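PDB 3R1P: odorant binding protein, antennal from Anopheles gambiae, which probably binds odorant molecules in the mosquito antenna, here holding a palmitic acid molecule in its all-helical fold. Local coordinates for residues A[38-43]-A[105-110]; A[49-54]-A[58-63]; A[65-70]-A[100-105]. All coordinates share one frame; numbering follows the deposited sequence.

Interaction 1. Residues A[38-43]-A[105-110]; sequences GTVPTA and ETVKCY. With PLM (palmitic acid), chain G.
K108 NZ is hydrogen-bonded to Y104 OH one helical turn earlier, and this bond ties back the lysine arm that lies against V40. The setting is the all-helical odorant-binding protein fold of the PBP/GOBP family: the loop between helix 29-32 and helix 44-56 meets the side of helix 99-110 close to the bound palmitic acid. The contact is small, with 135 Å² buried in all, and three side chains, V40, V107 and K108, make it. V40 holds both of its methyls against one methyl of V107, since V40 CG1 and V40 CG2 are each 3.8 Å from V107 CG1. A chi1 of 177° puts V40 CG1 anti to the backbone N and V40 CG2 beside it, and in this rotation both branches bear on the same V107 methyl. Next to this pair, V40 CB lies 3.8 Å from K108 CD, and V40 CG2 is 3.9 Å from the same methylene, K108 CD. K108 makes this approach with a chain bent at every torsion beyond the first (chi2 -64°), which presents aliphatic carbon to the valine while the ammonium end turns to the tyrosine. The lysine is therefore split in character: its middle belongs to the apolar contact and its tip to a polar one. Y104 also touches V40 and T42 of the loop, while I50 of helix 44-56 packs on both V40 and V107. The inner side of V107 faces the ligand. Its CG1 branch, already used by V40, is 3.6 Å from palmitic acid CE, and V107 CG2 lies 3.9 Å from palmitic acid CB. V40 itself stands farther from the ligand. Seen from V107 CG1, the directions to V40 CG2 and palmitic acid CE diverge by about 80°, so this single methyl turns a corner between loop and fatty acid.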
ATOM      1  N   GLY A  38     -11.798  -6.831   1.994  1.00 23.27           N
ATOM      2  CA  GLY A  38     -11.523  -6.027   0.805  1.00 23.00           C
ATOM      3  C   GLY A  38     -11.464  -4.529   1.026  1.00 26.61           C
ATOM      4  O   GLY A  38     -11.272  -3.780   0.066  1.00 25.51           O
ATOM      5  N   THR A  39     -11.634  -4.069   2.278  1.00 23.10           N
ATOM      6  CA  THR A  39     -11.582  -2.624   2.535  1.00 22.95           C
ATOM      7  C   THR A  39     -10.138  -2.125   2.631  1.00 25.61           C
ATOM      8  O   THR A  39      -9.319  -2.750   3.299  1.00 23.74           O
ATOM      9  CB  THR A  39     -12.377  -2.238   3.786  1.00 37.12           C
ATOM     10  OG1 THR A  39     -11.894  -2.954   4.900  1.00 45.21           O
ATOM     11  CG2 THR A  39     -13.875  -2.471   3.650  1.00 35.66           C
ATOM     12  N   VAL A  40      -9.825  -0.992   1.976  1.00 23.83           N
ATOM     13  CA  VAL A  40      -8.485  -0.411   2.084  1.00 23.54           C
ATOM     14  C   VAL A  40      -8.427   0.229   3.484  1.00 30.33           C
ATOM     15  O   VAL A  40      -9.304   1.038   3.796  1.00 30.26           O
ATOM     16  CB  VAL A  40      -8.149   0.602   0.963  1.00 26.62           C
ATOM     17  CG1 VAL A  40      -6.762   1.223   1.184  1.00 25.76           C
ATOM     18  CG2 VAL A  40      -8.228  -0.063  -0.409  1.00 26.11           C
ATOM     19  N   PRO A  41      -7.478  -0.188   4.361  1.00 29.04           N
ATOM     20  CA  PRO A  41      -7.435   0.373   5.732  1.00 29.86           C
ATOM     21  C   PRO A  41      -7.371   1.900   5.760  1.00 34.54           C
ATOM     22  O   PRO A  41      -6.657   2.503   4.951  1.00 32.83           O
ATOM     23  CB  PRO A  41      -6.209  -0.294   6.351  1.00 31.85           C
ATOM     24  CG  PRO A  41      -6.007  -1.545   5.556  1.00 35.96           C
ATOM     25  CD  PRO A  41      -6.398  -1.176   4.156  1.00 31.14           C
ATOM     26  N   THR A  42      -8.167   2.519   6.655  1.00 32.38           N
ATOM     27  CA  THR A  42      -8.348   3.974   6.739  1.00 32.26           C
ATOM     28  C   THR A  42      -7.711   4.693   7.920  1.00 36.61           C
ATOM     29  O   THR A  42      -7.697   5.925   7.922  1.00 36.12           O
ATOM     30  CB  THR A  42      -9.837   4.332   6.620  1.00 42.23           C
ATOM     31  OG1 THR A  42     -10.555   3.737   7.704  1.00 45.77           O
ATOM     32  CG2 THR A  42     -10.437   3.920   5.285  1.00 39.92           C
ATOM     33  N   ALA A  43      -7.193   3.960   8.920  1.00 34.32           N
ATOM     34  CA  ALA A  43      -6.552   4.595  10.078  1.00 34.63           C
ATOM     35  C   ALA A  43      -5.393   5.497   9.615  1.00 38.25           C
ATOM     36  O   ALA A  43      -4.705   5.126   8.656  1.00 38.14           O
ATOM     37  CB  ALA A  43      -6.029   3.541  11.040  1.00 35.29           C
ATOM     38  N   GLU A 105      -4.629   7.223  -1.208  1.00 20.96           N
ATOM     39  CA  GLU A 105      -5.412   7.659  -2.367  1.00 21.52           C
ATOM     40  C   GLU A 105      -5.031   6.907  -3.638  1.00 24.56           C
ATOM     41  O   GLU A 105      -5.902   6.627  -4.461  1.00 24.50           O
ATOM     42  CB  GLU A 105      -5.304   9.166  -2.590  1.00 22.88           C
ATOM     43  CG  GLU A 105      -6.077  10.010  -1.588  1.00 31.25           C
ATOM     44  CD  GLU A 105      -6.105  11.496  -1.908  1.00 45.07           C
ATOM     45  OE1 GLU A 105      -5.966  11.864  -3.099  1.00 37.25           O
ATOM     46  OE2 GLU A 105      -6.298  12.297  -0.964  1.00 41.84           O
ATOM     47  N   THR A 106      -3.738   6.573  -3.797  1.00 18.85           N
ATOM     48  CA  THR A 106      -3.266   5.825  -4.973  1.00 17.93           C
ATOM     49  C   THR A 106      -3.884   4.403  -4.965  1.00 19.92           C
ATOM     50  O   THR A 106      -4.397   3.956  -5.993  1.00 17.80           O
ATOM     51  CB  THR A 106      -1.718   5.827  -5.054  1.00 17.40           C
ATOM     52  OG1 THR A 106      -1.239   7.168  -5.121  1.00 17.07           O
ATOM     53  CG2 THR A 106      -1.183   5.026  -6.242  1.00 15.06           C
ATOM     54  N   VAL A 107      -3.838   3.711  -3.801  1.00 16.74           N
ATOM     55  CA  VAL A 107      -4.402   2.361  -3.630  1.00 16.80           C
ATOM     56  C   VAL A 107      -5.926   2.373  -3.868  1.00 21.16           C
ATOM     57  O   VAL A 107      -6.430   1.525  -4.606  1.00 19.49           O
ATOM     58  CB  VAL A 107      -3.987   1.718  -2.284  1.00 21.30           C
ATOM     59  CG1 VAL A 107      -4.765   0.434  -1.989  1.00 21.10           C
ATOM     60  CG2 VAL A 107      -2.495   1.435  -2.283  1.00 20.77           C
ATOM     61  N   LYS A 108      -6.629   3.364  -3.295  1.00 18.64           N
ATOM     62  CA  LYS A 108      -8.081   3.550  -3.478  1.00 19.40           C
ATOM     63  C   LYS A 108      -8.440   3.681  -4.957  1.00 24.32           C
ATOM     64  O   LYS A 108      -9.401   3.067  -5.413  1.00 25.61           O
ATOM     65  CB  LYS A 108      -8.571   4.788  -2.704  1.00 21.07           C
ATOM     66  CG  LYS A 108      -8.737   4.546  -1.202  1.00 37.75           C
ATOM     67  CD  LYS A 108      -9.830   3.509  -0.827  1.00 45.19           C
ATOM     68  CE  LYS A 108     -11.256   3.948  -1.129  1.00 50.10           C
ATOM     69  NZ  LYS A 108     -11.685   5.127  -0.313  1.00 59.00           N
ATOM     70  N   CYS A 109      -7.634   4.457  -5.704  1.00 20.41           N
ATOM     71  CA  CYS A 109      -7.795   4.700  -7.133  1.00 20.02           C
ATOM     72  C   CYS A 109      -7.533   3.418  -7.951  1.00 26.98           C
ATOM     73  O   CYS A 109      -8.360   3.041  -8.780  1.00 27.61           O
ATOM     74  CB  CYS A 109      -6.863   5.843  -7.547  1.00 19.19           C
ATOM     75  SG  CYS A 109      -6.934   6.319  -9.292  1.00 22.17           S
ATOM     76  N   TYR A 110      -6.369   2.780  -7.725  1.00 25.95           N
ATOM     77  CA  TYR A 110      -5.872   1.628  -8.482  1.00 27.17           C
ATOM     78  C   TYR A 110      -6.444   0.258  -8.126  1.00 32.94           C
ATOM     79  O   TYR A 110      -6.782  -0.506  -9.029  1.00 31.76           O
ATOM     80  CB  TYR A 110      -4.340   1.621  -8.485  1.00 28.70           C
ATOM     81  CG  TYR A 110      -3.738   0.805  -9.604  1.00 31.03           C
ATOM     82  CD1 TYR A 110      -3.845   1.216 -10.932  1.00 33.26           C
ATOM     83  CD2 TYR A 110      -3.041  -0.369  -9.338  1.00 32.11           C
ATOM     84  CE1 TYR A 110      -3.309   0.457 -11.972  1.00 34.86           C
ATOM     85  CE2 TYR A 110      -2.472  -1.122 -10.366  1.00 33.16           C
ATOM     86  CZ  TYR A 110      -2.592  -0.696 -11.682  1.00 42.68           C
ATOM     87  OH  TYR A 110      -2.033  -1.433 -12.706  1.00 47.57           O
TER
HETATM   88  C1  PLM G 128       8.330  -9.458  -4.011  1.00 83.88           C
HETATM   89  O1  PLM G 128       8.875 -10.526  -4.368  1.00 75.15           O
HETATM   90  O2  PLM G 128       8.939  -8.363  -4.043  1.00 76.33           O
HETATM   91  C2  PLM G 128       6.890  -9.513  -3.530  1.00 75.17           C
HETATM   92  C3  PLM G 128       6.367  -8.151  -3.061  1.00 62.13           C
HETATM   93  C4  PLM G 128       4.838  -8.071  -3.086  1.00 61.37           C
HETATM   94  C5  PLM G 128       4.310  -7.032  -2.095  1.00 68.03           C
HETATM   95  C6  PLM G 128       3.227  -6.137  -2.701  1.00 63.78           C
HETATM   96  C7  PLM G 128       2.979  -4.892  -1.849  1.00 64.24           C
HETATM   97  C8  PLM G 128       2.079  -3.888  -2.564  1.00 62.99           C
HETATM   98  C9  PLM G 128       1.000  -3.319  -1.646  1.00 69.02           C
HETATM   99  CA  PLM G 128      -0.100  -2.633  -2.453  1.00 50.43           C
HETATM  100  CB  PLM G 128      -1.295  -2.256  -1.583  1.00 55.83           C
HETATM  101  CC  PLM G 128      -2.230  -3.446  -1.395  1.00 59.09           C
HETATM  102  CD  PLM G 128      -3.693  -3.020  -1.279  1.00 66.02           C
HETATM  103  CE  PLM G 128      -4.089  -2.461   0.091  1.00 64.49           C
HETATM  104  CF  PLM G 128      -3.094  -2.754   1.214  1.00 61.08           C
HETATM  105  CG  PLM G 128      -3.283  -4.148   1.773  1.00 50.82           C

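Interaction 2. Residues A[49-54]-A[58-63]; sequences YIHCLF and DVVDEA
D58, four residues after F54, is the first residue beyond helix 44-56 to leave helical backbone angles; its phi is +64°, which reverses the chain and brings the following amide back over the last turn. V59 N then donates to F54 O at 3.0 Å. The bond is nearly straight, with 170° at the hydrogen, although the donor stands somewhat out of the carbonyl plane. The V59 side chain follows its backbone: V59 CG2, which lies between the backbone N and the carbonyl carbon, comes within 3.6 Å of F54 CD2. This methyl meets the phenyl ring obliquely and also touches the base of the side chain. V60 closes on the helix from another direction. Its CG2 branch is 3.7 Å from F54 CB, and V60 CG2 also lies 4.3 Å from H51 CD2, one turn back. F54 is thus held by two successive valines, while its ring packs on V107 and I67 and comes to about 4 Å from the palmitic acid. A left-handed residue, a long-span backbone bond and an apolar contact between the residues that bond links, F54 and V59, are together the signature of a Schellman motif ending a helix.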
ATOM      1  N   TYR A  49       1.368   2.848   6.723  1.00 26.62           N
ATOM      2  CA  TYR A  49       1.853   1.487   6.465  1.00 25.85           C
ATOM      3  C   TYR A  49       1.967   1.274   4.938  1.00 27.47           C
ATOM      4  O   TYR A  49       2.949   0.707   4.464  1.00 26.64           O
ATOM      5  CB  TYR A  49       0.910   0.439   7.123  1.00 26.72           C
ATOM      6  CG  TYR A  49       1.118  -0.983   6.643  1.00 28.85           C
ATOM      7  CD1 TYR A  49       1.999  -1.840   7.295  1.00 30.80           C
ATOM      8  CD2 TYR A  49       0.414  -1.482   5.547  1.00 28.96           C
ATOM      9  CE1 TYR A  49       2.210  -3.145   6.843  1.00 31.75           C
ATOM     10  CE2 TYR A  49       0.600  -2.790   5.101  1.00 29.33           C
ATOM     11  CZ  TYR A  49       1.500  -3.618   5.748  1.00 34.26           C
ATOM     12  OH  TYR A  49       1.690  -4.903   5.291  1.00 28.71           O
ATOM     13  N   ILE A  50       0.952   1.740   4.186  1.00 22.50           N
ATOM     14  CA  ILE A  50       0.904   1.655   2.724  1.00 22.23           C
ATOM     15  C   ILE A  50       2.066   2.457   2.115  1.00 26.79           C
ATOM     16  O   ILE A  50       2.751   1.926   1.227  1.00 26.39           O
ATOM     17  CB  ILE A  50      -0.470   2.085   2.157  1.00 25.14           C
ATOM     18  CG1 ILE A  50      -1.628   1.272   2.806  1.00 25.31           C
ATOM     19  CG2 ILE A  50      -0.469   1.965   0.622  1.00 24.41           C
ATOM     20  CD1 ILE A  50      -3.071   1.798   2.505  1.00 29.56           C
ATOM     21  N   HIS A  51       2.295   3.707   2.603  1.00 24.71           N
ATOM     22  CA  HIS A  51       3.420   4.537   2.131  1.00 26.51           C
ATOM     23  C   HIS A  51       4.719   3.786   2.361  1.00 32.84           C
ATOM     24  O   HIS A  51       5.548   3.716   1.451  1.00 32.25           O
ATOM     25  CB  HIS A  51       3.480   5.930   2.795  1.00 27.80           C
ATOM     26  CG  HIS A  51       4.784   6.622   2.514  1.00 32.29           C
ATOM     27  ND1 HIS A  51       5.789   6.676   3.465  1.00 34.52           N
ATOM     28  CD2 HIS A  51       5.265   7.108   1.345  1.00 34.04           C
ATOM     29  CE1 HIS A  51       6.813   7.269   2.870  1.00 34.12           C
ATOM     30  NE2 HIS A  51       6.541   7.549   1.592  1.00 34.33           N
ATOM     31  N   CYS A  52       4.871   3.180   3.565  1.00 31.00           N
ATOM     32  CA  CYS A  52       6.047   2.397   3.903  1.00 31.68           C
ATOM     33  C   CYS A  52       6.314   1.274   2.886  1.00 32.45           C
ATOM     34  O   CYS A  52       7.462   1.106   2.476  1.00 32.97           O
ATOM     35  CB  CYS A  52       5.960   1.868   5.331  1.00 33.60           C
ATOM     36  SG  CYS A  52       7.355   0.821   5.800  1.00 37.93           S
ATOM     37  N   LEU A  53       5.257   0.524   2.463  1.00 25.48           N
ATOM     38  CA  LEU A  53       5.365  -0.553   1.466  1.00 23.94           C
ATOM     39  C   LEU A  53       5.897  -0.038   0.123  1.00 26.22           C
ATOM     40  O   LEU A  53       6.705  -0.711  -0.513  1.00 25.35           O
ATOM     41  CB  LEU A  53       4.001  -1.218   1.216  1.00 24.00           C
ATOM     42  CG  LEU A  53       3.383  -2.096   2.291  1.00 28.57           C
ATOM     43  CD1 LEU A  53       2.048  -2.671   1.795  1.00 28.59           C
ATOM     44  CD2 LEU A  53       4.304  -3.241   2.666  1.00 31.33           C
ATOM     45  N   PHE A  54       5.407   1.129  -0.326  1.00 22.90           N
ATOM     46  CA  PHE A  54       5.846   1.742  -1.583  1.00 22.54           C
ATOM     47  C   PHE A  54       7.293   2.234  -1.487  1.00 25.53           C
ATOM     48  O   PHE A  54       8.072   2.024  -2.416  1.00 24.71           O
ATOM     49  CB  PHE A  54       4.892   2.862  -2.006  1.00 23.52           C
ATOM     50  CG  PHE A  54       3.517   2.405  -2.428  1.00 24.27           C
ATOM     51  CD1 PHE A  54       2.399   3.189  -2.173  1.00 25.61           C
ATOM     52  CD2 PHE A  54       3.341   1.204  -3.111  1.00 26.24           C
ATOM     53  CE1 PHE A  54       1.136   2.789  -2.609  1.00 26.14           C
ATOM     54  CE2 PHE A  54       2.076   0.796  -3.526  1.00 28.86           C
ATOM     55  CZ  PHE A  54       0.983   1.588  -3.268  1.00 26.19           C
ATOM     56  N   ASP A  58      10.750   0.729  -3.441  1.00 28.85           N
ATOM     57  CA  ASP A  58      11.331   1.831  -4.221  1.00 29.58           C
ATOM     58  C   ASP A  58      10.461   2.334  -5.402  1.00 33.13           C
ATOM     59  O   ASP A  58      10.982   2.641  -6.479  1.00 33.81           O
ATOM     60  CB  ASP A  58      12.782   1.479  -4.620  1.00 32.13           C
ATOM     61  CG  ASP A  58      13.692   2.635  -4.972  1.00 48.44           C
ATOM     62  OD1 ASP A  58      13.514   3.739  -4.396  1.00 49.29           O
ATOM     63  OD2 ASP A  58      14.617   2.425  -5.766  1.00 56.14           O
ATOM     64  N   VAL A  59       9.134   2.442  -5.178  1.00 27.93           N
ATOM     65  CA  VAL A  59       8.184   2.912  -6.196  1.00 27.38           C
ATOM     66  C   VAL A  59       7.640   4.319  -5.914  1.00 29.45           C
ATOM     67  O   VAL A  59       6.662   4.736  -6.535  1.00 28.63           O
ATOM     68  CB  VAL A  59       7.069   1.893  -6.585  1.00 31.50           C
ATOM     69  CG1 VAL A  59       7.655   0.627  -7.213  1.00 31.60           C
ATOM     70  CG2 VAL A  59       6.150   1.568  -5.406  1.00 31.10           C
ATOM     71  N   VAL A  60       8.260   5.040  -4.967  1.00 24.48           N
ATOM     72  CA  VAL A  60       7.879   6.418  -4.653  1.00 23.31           C
ATOM     73  C   VAL A  60       8.830   7.317  -5.471  1.00 27.92           C
ATOM     74  O   VAL A  60      10.054   7.239  -5.300  1.00 28.21           O
ATOM     75  CB  VAL A  60       7.923   6.755  -3.133  1.00 26.65           C
ATOM     76  CG1 VAL A  60       7.524   8.206  -2.879  1.00 26.39           C
ATOM     77  CG2 VAL A  60       7.034   5.826  -2.322  1.00 26.28           C
ATOM     78  N   ASP A  61       8.262   8.176  -6.335  1.00 23.68           N
ATOM     79  CA  ASP A  61       9.026   9.100  -7.180  1.00 23.33           C
ATOM     80  C   ASP A  61       9.759  10.160  -6.356  1.00 29.03           C
ATOM     81  O   ASP A  61       9.129  10.917  -5.619  1.00 27.17           O
ATOM     82  CB  ASP A  61       8.108   9.751  -8.230  1.00 24.53           C
ATOM     83  CG  ASP A  61       8.863  10.526  -9.292  1.00 29.30           C
ATOM     84  OD1 ASP A  61       8.767  11.774  -9.295  1.00 28.17           O
ATOM     85  OD2 ASP A  61       9.583   9.886 -10.093  1.00 29.11           O
ATOM     86  N   GLU A  62      11.101  10.195  -6.467  1.00 28.88           N
ATOM     87  CA  GLU A  62      11.939  11.157  -5.750  1.00 29.95           C
ATOM     88  C   GLU A  62      11.537  12.616  -6.052  1.00 33.78           C
ATOM     89  O   GLU A  62      11.338  13.401  -5.117  1.00 34.20           O
ATOM     90  CB  GLU A  62      13.427  10.940  -6.078  1.00 31.96           C
ATOM     91  CG  GLU A  62      14.062   9.811  -5.283  1.00 48.34           C
ATOM     92  CD  GLU A  62      15.545   9.573  -5.512  1.00 74.70           C
ATOM     93  OE1 GLU A  62      16.266  10.528  -5.887  1.00 69.17           O
ATOM     94  OE2 GLU A  62      15.989   8.420  -5.300  1.00 71.09           O
ATOM     95  N   ALA A  63      11.367  12.944  -7.346  1.00 28.63           N
ATOM     96  CA  ALA A  63      11.014  14.277  -7.840  1.00 28.60           C
ATOM     97  C   ALA A  63       9.635  14.799  -7.423  1.00 30.18           C
ATOM     98  O   ALA A  63       9.522  15.976  -7.068  1.00 31.15           O
ATOM     99  CB  ALA A  63      11.149  14.321  -9.356  1.00 29.73           C
TER

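Interaction 3. Residues A[65-70]-A[100-105]; sequences GRILLD and CETAYE
T102 points its methyl, not its hydroxyl, at the loop that leads into helix 69-72. With T102 CG2 anti to the backbone N (chi1 -63° for OG1), the methyl projects from helix 99-110 to within 3.7 Å of G65 O. The C=O...CG2 angle at that oxygen is about 129°, so the methyl lies well off the line of the carbonyl bond. From a second direction, about 52° away as measured at T102 CG2, I67 reaches over with its terminal methyl; I67 CD1 is 4.5 Å from T102 CG2, a loose approach. A103 gives up a little surface next to it. The other branch of the threonine, OG1, sits beside the backbone N and is hydrogen-bonded to T96 OG1 and to D98 O. I67 is further enclosed by F54 of helix 44-56 and by T106, one turn along from T102. G65 has a positive phi, a backbone conformation that favours glycine, and it meets T102 through its carbonyl O. With 113 Å² buried and no polar bond between the segments, the chemistry implies simple van der Waals packing: the threonine's hydroxyl is bound to T96 and D98, while its methyl packs on the loop.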
ATOM      1  N   GLY A  65       6.914  12.516  -5.647  1.00 19.55           N
ATOM      2  CA  GLY A  65       6.275  11.770  -4.564  1.00 19.33           C
ATOM      3  C   GLY A  65       5.145  10.898  -5.092  1.00 21.66           C
ATOM      4  O   GLY A  65       4.557  10.131  -4.322  1.00 20.84           O
ATOM      5  N   ARG A  66       4.857  10.965  -6.429  1.00 17.15           N
ATOM      6  CA  ARG A  66       3.801  10.134  -7.019  1.00 16.75           C
ATOM      7  C   ARG A  66       4.216   8.660  -6.959  1.00 20.34           C
ATOM      8  O   ARG A  66       5.409   8.356  -6.823  1.00 19.12           O
ATOM      9  CB  ARG A  66       3.421  10.570  -8.447  1.00 16.18           C
ATOM     10  CG  ARG A  66       4.481  10.255  -9.501  1.00 25.15           C
ATOM     11  CD  ARG A  66       4.165  10.909 -10.827  1.00 27.29           C
ATOM     12  NE  ARG A  66       5.149  10.522 -11.833  1.00 33.54           N
ATOM     13  CZ  ARG A  66       5.032   9.472 -12.644  1.00 41.43           C
ATOM     14  NH1 ARG A  66       3.953   8.705 -12.596  1.00 25.07           N
ATOM     15  NH2 ARG A  66       5.986   9.193 -13.518  1.00 32.14           N
ATOM     16  N   ILE A  67       3.226   7.752  -7.006  1.00 16.39           N
ATOM     17  CA  ILE A  67       3.515   6.327  -6.921  1.00 16.29           C
ATOM     18  C   ILE A  67       3.674   5.755  -8.333  1.00 19.81           C
ATOM     19  O   ILE A  67       2.744   5.799  -9.133  1.00 18.12           O
ATOM     20  CB  ILE A  67       2.455   5.565  -6.055  1.00 18.53           C
ATOM     21  CG1 ILE A  67       2.308   6.152  -4.590  1.00 18.20           C
ATOM     22  CG2 ILE A  67       2.702   4.053  -6.047  1.00 18.29           C
ATOM     23  CD1 ILE A  67       3.614   6.647  -3.816  1.00 16.42           C
ATOM     24  N   LEU A  68       4.859   5.212  -8.616  1.00 19.47           N
ATOM     25  CA  LEU A  68       5.194   4.661  -9.929  1.00 20.85           C
ATOM     26  C   LEU A  68       4.560   3.279 -10.105  1.00 25.97           C
ATOM     27  O   LEU A  68       5.222   2.242  -9.942  1.00 25.89           O
ATOM     28  CB  LEU A  68       6.727   4.641 -10.114  1.00 21.47           C
ATOM     29  CG  LEU A  68       7.452   5.974  -9.877  1.00 27.58           C
ATOM     30  CD1 LEU A  68       8.942   5.750  -9.638  1.00 28.29           C
ATOM     31  CD2 LEU A  68       7.183   6.964 -10.999  1.00 31.19           C
ATOM     32  N   LEU A  69       3.254   3.273 -10.407  1.00 23.44           N
ATOM     33  CA  LEU A  69       2.471   2.060 -10.574  1.00 24.17           C
ATOM     34  C   LEU A  69       2.950   1.148 -11.704  1.00 30.08           C
ATOM     35  O   LEU A  69       2.858  -0.065 -11.556  1.00 30.45           O
ATOM     36  CB  LEU A  69       0.959   2.346 -10.657  1.00 24.14           C
ATOM     37  CG  LEU A  69       0.302   2.963  -9.414  1.00 27.61           C
ATOM     38  CD1 LEU A  69      -1.101   3.397  -9.713  1.00 27.26           C
ATOM     39  CD2 LEU A  69       0.287   1.996  -8.249  1.00 28.34           C
ATOM     40  N   ASP A  70       3.511   1.710 -12.788  1.00 29.06           N
ATOM     41  CA  ASP A  70       4.047   0.925 -13.905  1.00 28.96           C
ATOM     42  C   ASP A  70       5.242   0.112 -13.424  1.00 30.99           C
ATOM     43  O   ASP A  70       5.334  -1.073 -13.767  1.00 30.94           O
ATOM     44  CB  ASP A  70       4.389   1.826 -15.110  1.00 31.98           C
ATOM     45  CG  ASP A  70       3.171   2.258 -15.906  1.00 46.43           C
ATOM     46  OD1 ASP A  70       2.463   1.374 -16.438  1.00 48.66           O
ATOM     47  OD2 ASP A  70       2.966   3.476 -16.057  1.00 52.11           O
ATOM     48  N   CYS A 100       1.449   9.702   3.449  1.00 21.98           N
ATOM     49  CA  CYS A 100       0.521   8.632   3.804  1.00 22.45           C
ATOM     50  C   CYS A 100      -0.798   8.768   3.061  1.00 23.06           C
ATOM     51  O   CYS A 100      -1.326   7.756   2.600  1.00 22.09           O
ATOM     52  CB  CYS A 100       0.327   8.569   5.314  1.00 24.54           C
ATOM     53  SG  CYS A 100       1.886   8.548   6.229  1.00 29.35           S
ATOM     54  N   GLU A 101      -1.308  10.001   2.906  1.00 19.00           N
ATOM     55  CA  GLU A 101      -2.541  10.259   2.151  1.00 19.14           C
ATOM     56  C   GLU A 101      -2.326   9.959   0.656  1.00 21.93           C
ATOM     57  O   GLU A 101      -3.214   9.395   0.015  1.00 21.49           O
ATOM     58  CB  GLU A 101      -3.023  11.702   2.346  1.00 20.66           C
ATOM     59  CG  GLU A 101      -3.552  11.987   3.746  1.00 31.55           C
ATOM     60  CD  GLU A 101      -4.839  11.301   4.184  1.00 54.69           C
ATOM     61  OE1 GLU A 101      -5.491  10.603   3.370  1.00 37.42           O
ATOM     62  OE2 GLU A 101      -5.217  11.512   5.358  1.00 54.69           O
ATOM     63  N   THR A 102      -1.131  10.288   0.123  1.00 16.25           N
ATOM     64  CA  THR A 102      -0.785  10.019  -1.282  1.00 14.95           C
ATOM     65  C   THR A 102      -0.848   8.508  -1.560  1.00 18.74           C
ATOM     66  O   THR A 102      -1.434   8.099  -2.563  1.00 17.70           O
ATOM     67  CB  THR A 102       0.599  10.627  -1.630  1.00 16.75           C
ATOM     68  OG1 THR A 102       0.545  12.050  -1.500  1.00 18.28           O
ATOM     69  CG2 THR A 102       1.063  10.268  -3.043  1.00 15.77           C
ATOM     70  N   ALA A 103      -0.249   7.681  -0.667  1.00 18.24           N
ATOM     71  CA  ALA A 103      -0.228   6.220  -0.826  1.00 19.54           C
ATOM     72  C   ALA A 103      -1.624   5.619  -0.705  1.00 23.52           C
ATOM     73  O   ALA A 103      -1.988   4.753  -1.515  1.00 21.40           O
ATOM     74  CB  ALA A 103       0.707   5.583   0.190  1.00 20.66           C
ATOM     75  N   TYR A 104      -2.404   6.087   0.293  1.00 20.56           N
ATOM     76  CA  TYR A 104      -3.781   5.649   0.487  1.00 20.65           C
ATOM     77  C   TYR A 104      -4.646   5.962  -0.743  1.00 24.68           C
ATOM     78  O   TYR A 104      -5.335   5.066  -1.242  1.00 25.49           O
ATOM     79  CB  TYR A 104      -4.386   6.281   1.754  1.00 22.50           C
ATOM     80  CG  TYR A 104      -5.874   6.033   1.886  1.00 24.52           C
ATOM     81  CD1 TYR A 104      -6.362   4.799   2.327  1.00 27.12           C
ATOM     82  CD2 TYR A 104      -6.797   7.020   1.555  1.00 24.95           C
ATOM     83  CE1 TYR A 104      -7.733   4.559   2.431  1.00 28.76           C
ATOM     84  CE2 TYR A 104      -8.168   6.789   1.652  1.00 25.84           C
ATOM     85  CZ  TYR A 104      -8.630   5.562   2.100  1.00 35.12           C
ATOM     86  OH  TYR A 104      -9.981   5.332   2.180  1.00 37.35           O
ATOM     87  N   GLU A 105      -4.629   7.223  -1.208  1.00 20.96           N
ATOM     88  CA  GLU A 105      -5.412   7.659  -2.367  1.00 21.52           C
ATOM     89  C   GLU A 105      -5.031   6.907  -3.638  1.00 24.56           C
ATOM     90  O   GLU A 105      -5.902   6.627  -4.461  1.00 24.50           O
ATOM     91  CB  GLU A 105      -5.304   9.166  -2.590  1.00 22.88           C
ATOM     92  CG  GLU A 105      -6.077  10.010  -1.588  1.00 31.25           C
ATOM     93  CD  GLU A 105      -6.105  11.496  -1.908  1.00 45.07           C
ATOM     94  OE1 GLU A 105      -5.966  11.864  -3.099  1.00 37.25           O
ATOM     95  OE2 GLU A 105      -6.298  12.297  -0.964  1.00 41.84           O
TER

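From the N terminus, 38-43 is the first segment met, and interaction 1 closes a long loop by joining it to 105-110. Interactions 2 and 3 both nest inside that loop and follow one another in series: 49-54 closes on 58-63 in a short local turn, then 65-70 pairs with 100-105. Interactions 1 and 3 share helix 99-110, whose consecutive turns thus receive two different loops. Helix 44-56 lies between, its I50 and F54 meeting V107 of interaction 1 and F54 also meeting A103 of interaction 3. A probable hydrogen bond from L68 N to V59 O joins interactions 2 and 3.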